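Nitrogenase molybdenum-iron protein alpha chain (Clostridium pasteurianum, PDB 4WES) forms the alpha subunit of the nitrogenase component that reduces dinitrogen to ammonia, holding the iron-molybdenum cofactor and sharing the [8Fe-7S] cluster with the beta chain. Local coordinates at residues A[262-267]-A[372-377]; A[281-286]-A[425-430]; A[340-345]-A[366-371]. All blocks are in the same frame, centred on the assembly; numbering follows the deposited sequence.

In the fold
Contacts 1 and 3 both touch the iron-sulfur-molybdenum cluster: contact 1 through C262, which binds an iron, and contact 3 through V343, G344, G345 and F369. Their centres lie about 11 Å apart, and strand 361-367 is followed, after a short loop, by helix 372-376 of contact 1. Contact 2 is centred about 9 Å from contact 1 and about 16 Å from contact 3; the side chain of K283 is about 9 Å from the cluster. Contact 1 touches both others: H263 CG is 3.5 Å from Y427 CD2, and Y375 OH lies 3.1 Å from F367 N, a probable hydrogen bond. Contacts 2 and 3 also meet, M430 CE lying 3.6 Å from F367 CE2.

Contact 1 (A[262-267]-A[372-377]); sequences CHRSIN and RDDYEG. With ICS (iron-sulfur-molybdenum cluster with interstitial carbon), chain F.
R264 and D374 meet between the start of helix 263-277 and the short helix 372-376, whose axes, over these short segments, come within 10.8 Å at 132° between their N-to-C directions, with polar side chains spanning the gap. The carboxylate of D374 is shared between two neighbouring residues. H263 ND1 donates to D374 OD1 at 2.8 Å, on the syn side but tilted out of the carboxylate plane, while OD1 lies near the plane of the imidazole. R264 NH1 gives a salt-bridging hydrogen bond to D374 OD2, also at 2.8 Å and on the syn side, at an N-H...O angle of 164°. The guanidinium and this carboxylate stand nearly perpendicular, and NH1 alone bonds D374, while NH2 is turned to a water and to Y268 OH. The same NH1 reaches D373 OD2 at 3.3 Å, a weaker bond, while H263 CE1 comes to 3.2 Å from D373 OD2 at the ring edge. With CG of R264 anti to the backbone N (chi1 -180°), the chain starts beside the carbonyl carbon and then bends twice before NH1 meets the acids.

Two waters complete the link. One accepts from R264 N and donates to D374 OD1; the other accepts from R264 NH2 and donates to N267 OD1 and D373 OD2.

At the N-cap, C262 SG binds the cluster iron FE1 at 2.3 Å and accepts from S265 N. The charge of R264, with donors from H263, a water and H371 N, would probably favour an ionised D374, while D373 adds a second negative charge that R264 partly offsets.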
loop_
_atom_site.group_PDB
_atom_site.type_symbol
_atom_site.label_atom_id
_atom_site.label_comp_id
_atom_site.label_asym_id
_atom_site.label_seq_id
_atom_site.Cartn_x
_atom_site.Cartn_y
_atom_site.Cartn_z
ATOM N N CYS A 262 23.568 -31.377 -12.320
ATOM C CA CYS A 262 24.694 -30.760 -11.636
ATOM C C CYS A 262 25.771 -31.811 -11.368
ATOM O O CYS A 262 25.619 -32.644 -10.453
ATOM C CB CYS A 262 24.280 -30.127 -10.306
ATOM S SG CYS A 262 25.727 -29.492 -9.479
ATOM N N HIS A 263 26.837 -31.801 -12.165
ATOM C CA HIS A 263 27.906 -32.757 -11.935
ATOM C C HIS A 263 28.548 -32.596 -10.565
ATOM O O HIS A 263 28.788 -33.574 -9.841
ATOM C CB HIS A 263 28.963 -32.650 -13.039
ATOM C CG HIS A 263 30.158 -33.507 -12.800
ATOM N ND1 HIS A 263 31.332 -33.023 -12.255
ATOM C CD2 HIS A 263 30.367 -34.834 -13.015
ATOM C CE1 HIS A 263 32.197 -34.019 -12.153
ATOM N NE2 HIS A 263 31.638 -35.137 -12.594
ATOM N N ARG A 264 28.897 -31.361 -10.195
ATOM C CA ARG A 264 29.692 -31.145 -9.016
ATOM C C ARG A 264 29.030 -31.710 -7.755
ATOM O O ARG A 264 29.688 -32.347 -6.931
ATOM C CB ARG A 264 29.960 -29.624 -8.846
ATOM C CG ARG A 264 30.792 -29.226 -7.648
ATOM C CD ARG A 264 32.237 -29.675 -7.680
ATOM N NE ARG A 264 32.443 -31.050 -7.225
ATOM C CZ ARG A 264 33.151 -31.987 -7.827
ATOM N NH1 ARG A 264 33.630 -31.839 -9.046
ATOM N NH2 ARG A 264 33.307 -33.147 -7.202
ATOM N N SER A 265 27.729 -31.425 -7.567
ATOM C CA SER A 265 27.118 -31.740 -6.299
ATOM C C SER A 265 26.742 -33.207 -6.135
ATOM O O SER A 265 26.584 -33.653 -4.998
ATOM C CB SER A 265 25.849 -30.916 -6.049
ATOM O OG SER A 265 24.806 -31.266 -6.957
ATOM N N ILE A 266 26.600 -33.956 -7.239
ATOM C CA ILE A 266 25.984 -35.283 -7.157
ATOM C C ILE A 266 26.796 -36.375 -7.784
ATOM O O ILE A 266 26.380 -37.556 -7.764
ATOM C CB ILE A 266 24.536 -35.279 -7.763
ATOM C CG1 ILE A 266 23.572 -36.227 -7.046
ATOM C CG2 ILE A 266 24.578 -35.446 -9.260
ATOM C CD1 ILE A 266 23.321 -35.870 -5.591
ATOM N N ASN A 267 27.935 -36.052 -8.402
ATOM C CA ASN A 267 28.695 -37.075 -9.112
ATOM C C ASN A 267 29.148 -38.198 -8.178
ATOM O O ASN A 267 29.347 -39.328 -8.627
ATOM C CB ASN A 267 29.887 -36.530 -9.923
ATOM C CG ASN A 267 31.065 -36.061 -9.080
ATOM O OD1 ASN A 267 32.075 -36.764 -9.032
ATOM N ND2 ASN A 267 30.953 -34.901 -8.451
ATOM N N ARG A 372 38.726 -29.117 -10.734
ATOM C CA ARG A 372 39.350 -29.126 -12.056
ATOM C C ARG A 372 38.533 -29.935 -13.054
ATOM O O ARG A 372 38.492 -29.576 -14.234
ATOM C CB ARG A 372 40.778 -29.659 -11.982
ATOM C CG ARG A 372 41.787 -28.639 -11.462
ATOM C CD ARG A 372 43.199 -29.188 -11.511
ATOM N NE ARG A 372 43.574 -29.528 -12.875
ATOM C CZ ARG A 372 44.240 -30.609 -13.213
ATOM N NH1 ARG A 372 44.784 -31.393 -12.296
ATOM N NH2 ARG A 372 44.391 -30.883 -14.491
ATOM N N ASP A 373 37.892 -31.028 -12.618
ATOM C CA ASP A 373 37.100 -31.836 -13.538
ATOM C C ASP A 373 35.915 -31.076 -14.137
ATOM O O ASP A 373 35.476 -31.379 -15.277
ATOM C CB ASP A 373 36.658 -33.187 -12.935
ATOM C CG ASP A 373 36.198 -33.116 -11.479
ATOM O OD1 ASP A 373 36.855 -32.495 -10.633
ATOM O OD2 ASP A 373 35.197 -33.805 -11.199
ATOM N N ASP A 374 35.305 -30.168 -13.377
ATOM C CA ASP A 374 34.208 -29.367 -13.930
ATOM C C ASP A 374 34.701 -28.390 -14.995
ATOM O O ASP A 374 33.964 -28.065 -15.927
ATOM C CB ASP A 374 33.489 -28.615 -12.828
ATOM C CG ASP A 374 32.965 -29.561 -11.761
ATOM O OD1 ASP A 374 31.997 -30.293 -12.043
ATOM O OD2 ASP A 374 33.580 -29.578 -10.682
ATOM N N TYR A 375 35.908 -27.848 -14.810
ATOM C CA TYR A 375 36.510 -26.945 -15.798
ATOM C C TYR A 375 37.051 -27.691 -17.006
ATOM O O TYR A 375 36.807 -27.286 -18.149
ATOM C CB TYR A 375 37.627 -26.143 -15.155
ATOM C CG TYR A 375 37.227 -25.067 -14.168
ATOM C CD1 TYR A 375 36.784 -23.827 -14.605
ATOM C CD2 TYR A 375 37.295 -25.276 -12.793
ATOM C CE1 TYR A 375 36.464 -22.797 -13.719
ATOM C CE2 TYR A 375 36.994 -24.267 -11.895
ATOM C CZ TYR A 375 36.580 -23.016 -12.356
ATOM O OH TYR A 375 36.262 -22.004 -11.511
ATOM N N GLU A 376 37.826 -28.747 -16.767
ATOM C CA GLU A 376 38.679 -29.404 -17.757
ATOM C C GLU A 376 38.141 -30.729 -18.258
ATOM O O GLU A 376 38.675 -31.291 -19.226
ATOM C CB GLU A 376 40.063 -29.632 -17.166
ATOM C CG GLU A 376 40.797 -28.373 -16.702
ATOM C CD GLU A 376 42.104 -28.645 -16.012
ATOM O OE1 GLU A 376 42.869 -29.508 -16.534
ATOM O OE2 GLU A 376 42.382 -28.023 -14.957
ATOM N N GLY A 377 37.133 -31.258 -17.580
ATOM C CA GLY A 377 36.585 -32.561 -17.842
ATOM C C GLY A 377 37.052 -33.656 -16.918
ATOM O O GLY A 377 38.124 -33.560 -16.302
HETATM FE FE1 ICS F . 24.912 -27.674 -8.368
HETATM MO MO1 ICS F . 23.655 -21.349 -5.760
HETATM FE FE2 ICS F . 25.356 -26.057 -6.306
HETATM FE FE3 ICS F . 22.982 -26.025 -7.533
HETATM FE FE4 ICS F . 25.144 -25.106 -8.775
HETATM FE FE5 ICS F . 24.709 -22.755 -7.800
HETATM FE FE6 ICS F . 24.857 -23.714 -5.353
HETATM FE FE7 ICS F . 22.569 -23.658 -6.567
HETATM C CX ICS F . 24.295 -24.568 -7.101
HETATM S S1A ICS F . 26.826 -26.453 -7.977
HETATM S S1B ICS F . 25.905 -21.892 -6.091
HETATM S S2A ICS F . 23.879 -27.780 -6.365
HETATM S S2B ICS F . 25.998 -25.268 -4.326
HETATM S S3A ICS F . 25.683 -23.191 -9.786
HETATM S S3B ICS F . 22.924 -23.158 -4.408
HETATM S S4A ICS F . 23.507 -26.417 -9.704
HETATM S S4B ICS F . 22.670 -21.831 -7.828
HETATM S S5A ICS F . 20.999 -25.141 -7.006
HETATM O O HOH W 1 29.468 -29.241 -12.253
HETATM O O HOH W 2 34.593 -35.204 -8.952
#

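Contact 2 (A[281-286]-A[425-430]); sequences WIKCNF and SSYGGM
W281 and K283 meet the 425-430 loop in two different ways, one offering an aromatic face and the other laying an aliphatic chain on one. The indole of W281 turns a face to the backbone of S425, whose CA stands 3.6 Å from the centroid of the six-membered ring and 18° off its normal, a CH-pi contact. The far rim of the indole carries the contact on to the next residue, where CZ3 is 3.6 Å from S426 O.

At Y427 the roles are reversed. Its ring is the receiving surface, and K283 CE sits over one face, 3.9 Å from the centroid and displaced toward the rim, in a second CH-pi contact. CG of K283 is anti to the backbone N (chi1 -173°); the methylenes CG and CD pass beside Y427 CD1, so the lysine lies across the ring obliquely. G429 N is over the opposite face. Bent at chi2 and again at chi4, the chain turns its ammonium back to its own segment, where K283 NZ donates to C284 O at 2.7 Å, and V260 O and Q261 O accept from it as well.

Between these two contacts K283 CB approaches S426 O to 3.4 Å. That carbonyl oxygen is buried here with no polar partner in the model. The backbones are joined by one hydrogen bond, from S425 N to W281 O at 2.8 Å and nearly straight.

Within this chain, strand 281-283 is at the edge of a parallel sheet, beside 257-260, and I282 turns away from the loop onto M299 and C302 of helix 289-303. Helix 263-277 borders the contact: W281 packs on A270 and E274, S425 OG bonds E274, and K283 touches H263, whose ring also meets Y427. Y427 OH bonds H349.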
loop_
_atom_site.group_PDB
_atom_site.type_symbol
_atom_site.label_atom_id
_atom_site.label_comp_id
_atom_site.label_asym_id
_atom_site.label_seq_id
_atom_site.Cartn_x
_atom_site.Cartn_y
_atom_site.Cartn_z
ATOM N N TRP A 281 25.168 -43.816 -15.679
ATOM C CA TRP A 281 24.737 -42.422 -15.699
ATOM C C TRP A 281 25.214 -41.744 -16.964
ATOM O O TRP A 281 26.220 -42.134 -17.545
ATOM C CB TRP A 281 25.190 -41.658 -14.473
ATOM C CG TRP A 281 26.665 -41.497 -14.202
ATOM C CD1 TRP A 281 27.476 -42.375 -13.535
ATOM C CD2 TRP A 281 27.490 -40.381 -14.555
ATOM N NE1 TRP A 281 28.736 -41.846 -13.400
ATOM C CE2 TRP A 281 28.770 -40.623 -14.025
ATOM C CE3 TRP A 281 27.261 -39.186 -15.249
ATOM C CZ2 TRP A 281 29.828 -39.732 -14.191
ATOM C CZ3 TRP A 281 28.297 -38.308 -15.394
ATOM C CH2 TRP A 281 29.548 -38.572 -14.846
ATOM N N ILE A 282 24.459 -40.729 -17.393
ATOM C CA ILE A 282 24.900 -39.842 -18.447
ATOM C C ILE A 282 24.841 -38.439 -17.921
ATOM O O ILE A 282 23.982 -38.074 -17.118
ATOM C CB ILE A 282 24.060 -39.930 -19.746
ATOM C CG1 ILE A 282 22.566 -39.682 -19.496
ATOM C CG2 ILE A 282 24.280 -41.238 -20.447
ATOM C CD1 ILE A 282 21.807 -39.416 -20.779
ATOM N N LYS A 283 25.793 -37.609 -18.366
ATOM C CA LYS A 283 25.620 -36.177 -18.156
ATOM C C LYS A 283 24.443 -35.697 -18.957
ATOM O O LYS A 283 24.279 -36.066 -20.100
ATOM C CB LYS A 283 26.898 -35.439 -18.572
ATOM C CG LYS A 283 26.901 -33.940 -18.230
ATOM C CD LYS A 283 27.009 -33.715 -16.726
ATOM C CE LYS A 283 26.817 -32.259 -16.315
ATOM N NZ LYS A 283 25.507 -31.682 -16.716
ATOM N N CYS A 284 23.578 -34.918 -18.335
ATOM C CA CYS A 284 22.442 -34.304 -19.027
ATOM C C CYS A 284 22.521 -32.779 -18.886
ATOM O O CYS A 284 23.227 -32.249 -18.027
ATOM C CB CYS A 284 21.097 -34.771 -18.461
ATOM S SG CYS A 284 20.752 -34.302 -16.743
ATOM N N ASN A 285 21.773 -32.087 -19.733
ATOM C CA ASN A 285 21.580 -30.660 -19.529
ATOM C C ASN A 285 20.220 -30.278 -20.053
ATOM O O ASN A 285 20.006 -30.159 -21.259
ATOM C CB ASN A 285 22.664 -29.842 -20.219
ATOM C CG ASN A 285 22.487 -28.372 -19.919
ATOM O OD1 ASN A 285 21.773 -28.019 -18.999
ATOM N ND2 ASN A 285 23.153 -27.506 -20.676
ATOM N N PHE A 286 19.309 -30.039 -19.121
ATOM C CA PHE A 286 17.947 -29.646 -19.459
ATOM C C PHE A 286 17.778 -28.121 -19.574
ATOM O O PHE A 286 16.656 -27.637 -19.607
ATOM C CB PHE A 286 16.945 -30.212 -18.450
ATOM C CG PHE A 286 16.731 -31.686 -18.582
ATOM C CD1 PHE A 286 17.378 -32.594 -17.749
ATOM C CD2 PHE A 286 15.852 -32.171 -19.525
ATOM C CE1 PHE A 286 17.159 -33.957 -17.909
ATOM C CE2 PHE A 286 15.632 -33.530 -19.654
ATOM C CZ PHE A 286 16.290 -34.418 -18.843
ATOM N N SER A 425 28.911 -41.943 -18.156
ATOM C CA SER A 425 29.911 -41.802 -17.091
ATOM C C SER A 425 31.005 -40.836 -17.480
ATOM O O SER A 425 32.163 -41.066 -17.201
ATOM C CB SER A 425 30.455 -43.189 -16.715
ATOM O OG SER A 425 29.352 -44.046 -16.427
ATOM N N SER A 426 30.628 -39.727 -18.103
ATOM C CA SER A 426 31.625 -38.768 -18.538
ATOM C C SER A 426 31.058 -37.368 -18.488
ATOM O O SER A 426 29.839 -37.153 -18.417
ATOM C CB SER A 426 32.139 -39.127 -19.910
ATOM O OG SER A 426 31.126 -39.019 -20.839
ATOM N N TYR A 427 31.962 -36.383 -18.464
ATOM C CA TYR A 427 31.600 -34.962 -18.482
ATOM C C TYR A 427 32.781 -34.227 -19.037
ATOM O O TYR A 427 33.861 -34.254 -18.435
ATOM C CB TYR A 427 31.291 -34.469 -17.082
ATOM C CG TYR A 427 30.947 -32.984 -16.936
ATOM C CD1 TYR A 427 30.230 -32.304 -17.914
ATOM C CD2 TYR A 427 31.328 -32.282 -15.810
ATOM C CE1 TYR A 427 29.889 -30.983 -17.749
ATOM C CE2 TYR A 427 30.989 -30.949 -15.637
ATOM C CZ TYR A 427 30.277 -30.298 -16.609
ATOM O OH TYR A 427 29.893 -28.980 -16.405
ATOM N N GLY A 428 32.591 -33.570 -20.176
ATOM C CA GLY A 428 33.699 -32.878 -20.839
ATOM C C GLY A 428 34.177 -31.611 -20.180
ATOM O O GLY A 428 35.265 -31.143 -20.492
ATOM N N GLY A 429 33.348 -30.998 -19.335
ATOM C CA GLY A 429 33.727 -29.793 -18.623
ATOM C C GLY A 429 33.424 -28.527 -19.397
ATOM O O GLY A 429 33.118 -28.541 -20.601
ATOM N N MET A 430 33.503 -27.404 -18.706
ATOM C CA MET A 430 33.070 -26.125 -19.269
ATOM C C MET A 430 33.999 -25.577 -20.336
ATOM O O MET A 430 33.535 -25.027 -21.331
ATOM C CB MET A 430 32.899 -25.132 -18.130
ATOM C CG MET A 430 32.435 -23.748 -18.591
ATOM S SD MET A 430 31.866 -22.700 -17.248
ATOM C CE MET A 430 33.417 -22.268 -16.452
#

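Contact 3 (A[340-345]-A[366-371]); sequences CLYVGG and GFEFAH. With ICS (iron-sulfur-molybdenum cluster with interstitial carbon), chain F.
F369 turns one face of its ring onto the G344 peptide, with G344 O 3.3 Å above the plane over the ring centre and G344 C 3.2 Å from CZ. The cluster sulfur S1A lies at the edge of this ring, in its plane, and S2B is 3.4 Å from F369 CZ. The F367 ring receives G345 O over one face, displaced toward the rim, while V343 O lies at its edge. With CG anti to the backbone N (chi1 -174°), the phenol of Y342 leaves beside the carbonyl carbon and passes the backbone of 366-368, where its OH reaches E368 CA at 3.1 Å. The E368 side chain crosses the phenol at about a right angle, and Q182 NE2 donates to its OE2.

The backbones run parallel. G366 N donates to L341 O at 3.0 Å, V343 N bonds G366 O only weakly, and E368 N donates to V343 O at 2.9 Å. Past the strand ends, F369 N donates to G344 O at 3.0 Å, so the pairing continues into the loops.

Neither G344 nor G345 could carry a CB without meeting the F369 ring, and at G344 it would also strike sulfur S1B. The backbone here passes close to the cluster, with G344 N 3.3 Å from sulfur S3A.

Strands 338-343 and 361-367 are adjacent parallel strands, connected through helices 347-350 and 352-357 in a beta-alpha-beta crossover. Their C-terminal ends open into loops that line the cofactor pocket, a placement common to ligand sites of parallel alpha/beta folds.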
loop_
_atom_site.group_PDB
_atom_site.type_symbol
_atom_site.label_atom_id
_atom_site.label_comp_id
_atom_site.label_asym_id
_atom_site.label_seq_id
_atom_site.Cartn_x
_atom_site.Cartn_y
_atom_site.Cartn_z
ATOM N N CYS A 340 29.175 -12.316 -19.415
ATOM C CA CYS A 340 30.035 -13.060 -18.490
ATOM C C CYS A 340 29.113 -13.904 -17.581
ATOM O O CYS A 340 28.008 -13.483 -17.295
ATOM C CB CYS A 340 30.867 -12.103 -17.643
ATOM S SG CYS A 340 31.787 -10.855 -18.548
ATOM N N LEU A 341 29.644 -15.047 -17.149
ATOM C CA LEU A 341 28.898 -15.914 -16.230
ATOM C C LEU A 341 29.742 -16.314 -15.051
ATOM O O LEU A 341 30.822 -16.868 -15.225
ATOM C CB LEU A 341 28.411 -17.197 -16.909
ATOM C CG LEU A 341 27.559 -17.062 -18.135
ATOM C CD1 LEU A 341 28.353 -17.014 -19.394
ATOM C CD2 LEU A 341 26.585 -18.224 -18.229
ATOM N N TYR A 342 29.204 -16.128 -13.846
ATOM C CA TYR A 342 29.904 -16.522 -12.644
ATOM C C TYR A 342 28.916 -17.074 -11.632
ATOM O O TYR A 342 28.189 -16.324 -11.016
ATOM C CB TYR A 342 30.711 -15.369 -12.013
ATOM C CG TYR A 342 31.528 -15.854 -10.845
ATOM C CD1 TYR A 342 32.617 -16.674 -11.066
ATOM C CD2 TYR A 342 31.187 -15.547 -9.548
ATOM C CE1 TYR A 342 33.366 -17.174 -10.020
ATOM C CE2 TYR A 342 31.939 -16.039 -8.485
ATOM C CZ TYR A 342 33.023 -16.852 -8.720
ATOM O OH TYR A 342 33.798 -17.339 -7.682
ATOM N N VAL A 343 28.885 -18.390 -11.513
ATOM C CA VAL A 343 27.962 -19.061 -10.586
ATOM C C VAL A 343 28.763 -20.042 -9.723
ATOM O O VAL A 343 29.964 -19.865 -9.546
ATOM C CB VAL A 343 26.722 -19.702 -11.302
ATOM C CG1 VAL A 343 25.495 -19.540 -10.452
ATOM C CG2 VAL A 343 26.469 -19.044 -12.652
ATOM N N GLY A 344 28.113 -21.010 -9.097
ATOM C CA GLY A 344 28.784 -21.784 -8.072
ATOM C C GLY A 344 29.619 -22.948 -8.565
ATOM O O GLY A 344 30.852 -22.995 -8.353
ATOM N N GLY A 345 28.950 -23.921 -9.188
ATOM C CA GLY A 345 29.610 -25.110 -9.586
ATOM C C GLY A 345 29.128 -25.776 -10.851
ATOM O O GLY A 345 29.770 -26.721 -11.304
ATOM N N GLY A 366 33.330 -18.547 -14.920
ATOM C CA GLY A 366 34.046 -19.098 -13.787
ATOM C C GLY A 366 33.078 -19.713 -12.816
ATOM O O GLY A 366 31.857 -19.530 -12.919
ATOM N N PHE A 367 33.632 -20.411 -11.840
ATOM C CA PHE A 367 32.890 -20.995 -10.755
ATOM C C PHE A 367 33.451 -20.579 -9.423
ATOM O O PHE A 367 34.670 -20.395 -9.273
ATOM C CB PHE A 367 32.986 -22.515 -10.828
ATOM C CG PHE A 367 32.301 -23.162 -12.000
ATOM C CD1 PHE A 367 30.921 -23.092 -12.183
ATOM C CD2 PHE A 367 33.046 -23.923 -12.909
ATOM C CE1 PHE A 367 30.298 -23.770 -13.224
ATOM C CE2 PHE A 367 32.407 -24.616 -13.938
ATOM C CZ PHE A 367 31.045 -24.524 -14.094
ATOM N N GLU A 368 32.571 -20.478 -8.422
ATOM C CA GLU A 368 33.011 -20.282 -7.042
ATOM C C GLU A 368 33.856 -21.444 -6.555
ATOM O O GLU A 368 34.873 -21.207 -5.887
ATOM C CB GLU A 368 31.826 -20.113 -6.096
ATOM C CG GLU A 368 30.949 -18.884 -6.273
ATOM C CD GLU A 368 29.813 -18.807 -5.265
ATOM O OE1 GLU A 368 28.863 -17.993 -5.539
ATOM O OE2 GLU A 368 29.838 -19.495 -4.220
ATOM N N PHE A 369 33.391 -22.673 -6.775
ATOM C CA PHE A 369 33.919 -23.797 -5.981
ATOM C C PHE A 369 34.018 -25.105 -6.750
ATOM O O PHE A 369 34.253 -26.159 -6.158
ATOM C CB PHE A 369 33.042 -23.985 -4.711
ATOM C CG PHE A 369 31.573 -24.137 -5.011
ATOM C CD1 PHE A 369 31.066 -25.272 -5.637
ATOM C CD2 PHE A 369 30.705 -23.118 -4.689
ATOM C CE1 PHE A 369 29.763 -25.347 -5.998
ATOM C CE2 PHE A 369 29.363 -23.212 -5.022
ATOM C CZ PHE A 369 28.902 -24.301 -5.706
ATOM N N ALA A 370 33.837 -25.058 -8.070
ATOM C CA ALA A 370 33.982 -26.254 -8.877
ATOM C C ALA A 370 35.416 -26.771 -8.787
ATOM O O ALA A 370 36.343 -26.065 -8.398
ATOM C CB ALA A 370 33.627 -25.962 -10.326
ATOM N N HIS A 371 35.596 -28.016 -9.211
ATOM C CA HIS A 371 36.881 -28.655 -9.180
ATOM C C HIS A 371 37.470 -28.673 -10.601
ATOM O O HIS A 371 36.778 -28.352 -11.573
ATOM C CB HIS A 371 36.799 -30.080 -8.611
ATOM C CG HIS A 371 36.235 -30.161 -7.226
ATOM N ND1 HIS A 371 36.240 -31.346 -6.526
ATOM C CD2 HIS A 371 35.571 -29.277 -6.443
ATOM C CE1 HIS A 371 35.633 -31.174 -5.366
ATOM N NE2 HIS A 371 35.212 -29.931 -5.285
HETATM FE FE1 ICS F . 24.912 -27.674 -8.368
HETATM MO MO1 ICS F . 23.655 -21.349 -5.760
HETATM FE FE2 ICS F . 25.356 -26.057 -6.306
HETATM FE FE3 ICS F . 22.982 -26.025 -7.533
HETATM FE FE4 ICS F . 25.144 -25.106 -8.775
HETATM FE FE5 ICS F . 24.709 -22.755 -7.800
HETATM FE FE6 ICS F . 24.857 -23.714 -5.353
HETATM FE FE7 ICS F . 22.569 -23.658 -6.567
HETATM C CX ICS F . 24.295 -24.568 -7.101
HETATM S S1A ICS F . 26.826 -26.453 -7.977
HETATM S S1B ICS F . 25.905 -21.892 -6.091
HETATM S S2A ICS F . 23.879 -27.780 -6.365
HETATM S S2B ICS F . 25.998 -25.268 -4.326
HETATM S S3A ICS F . 25.683 -23.191 -9.786
HETATM S S3B ICS F . 22.924 -23.158 -4.408
HETATM S S4A ICS F . 23.507 -26.417 -9.704
HETATM S S4B ICS F . 22.670 -21.831 -7.828
HETATM S S5A ICS F . 20.999 -25.141 -7.006
#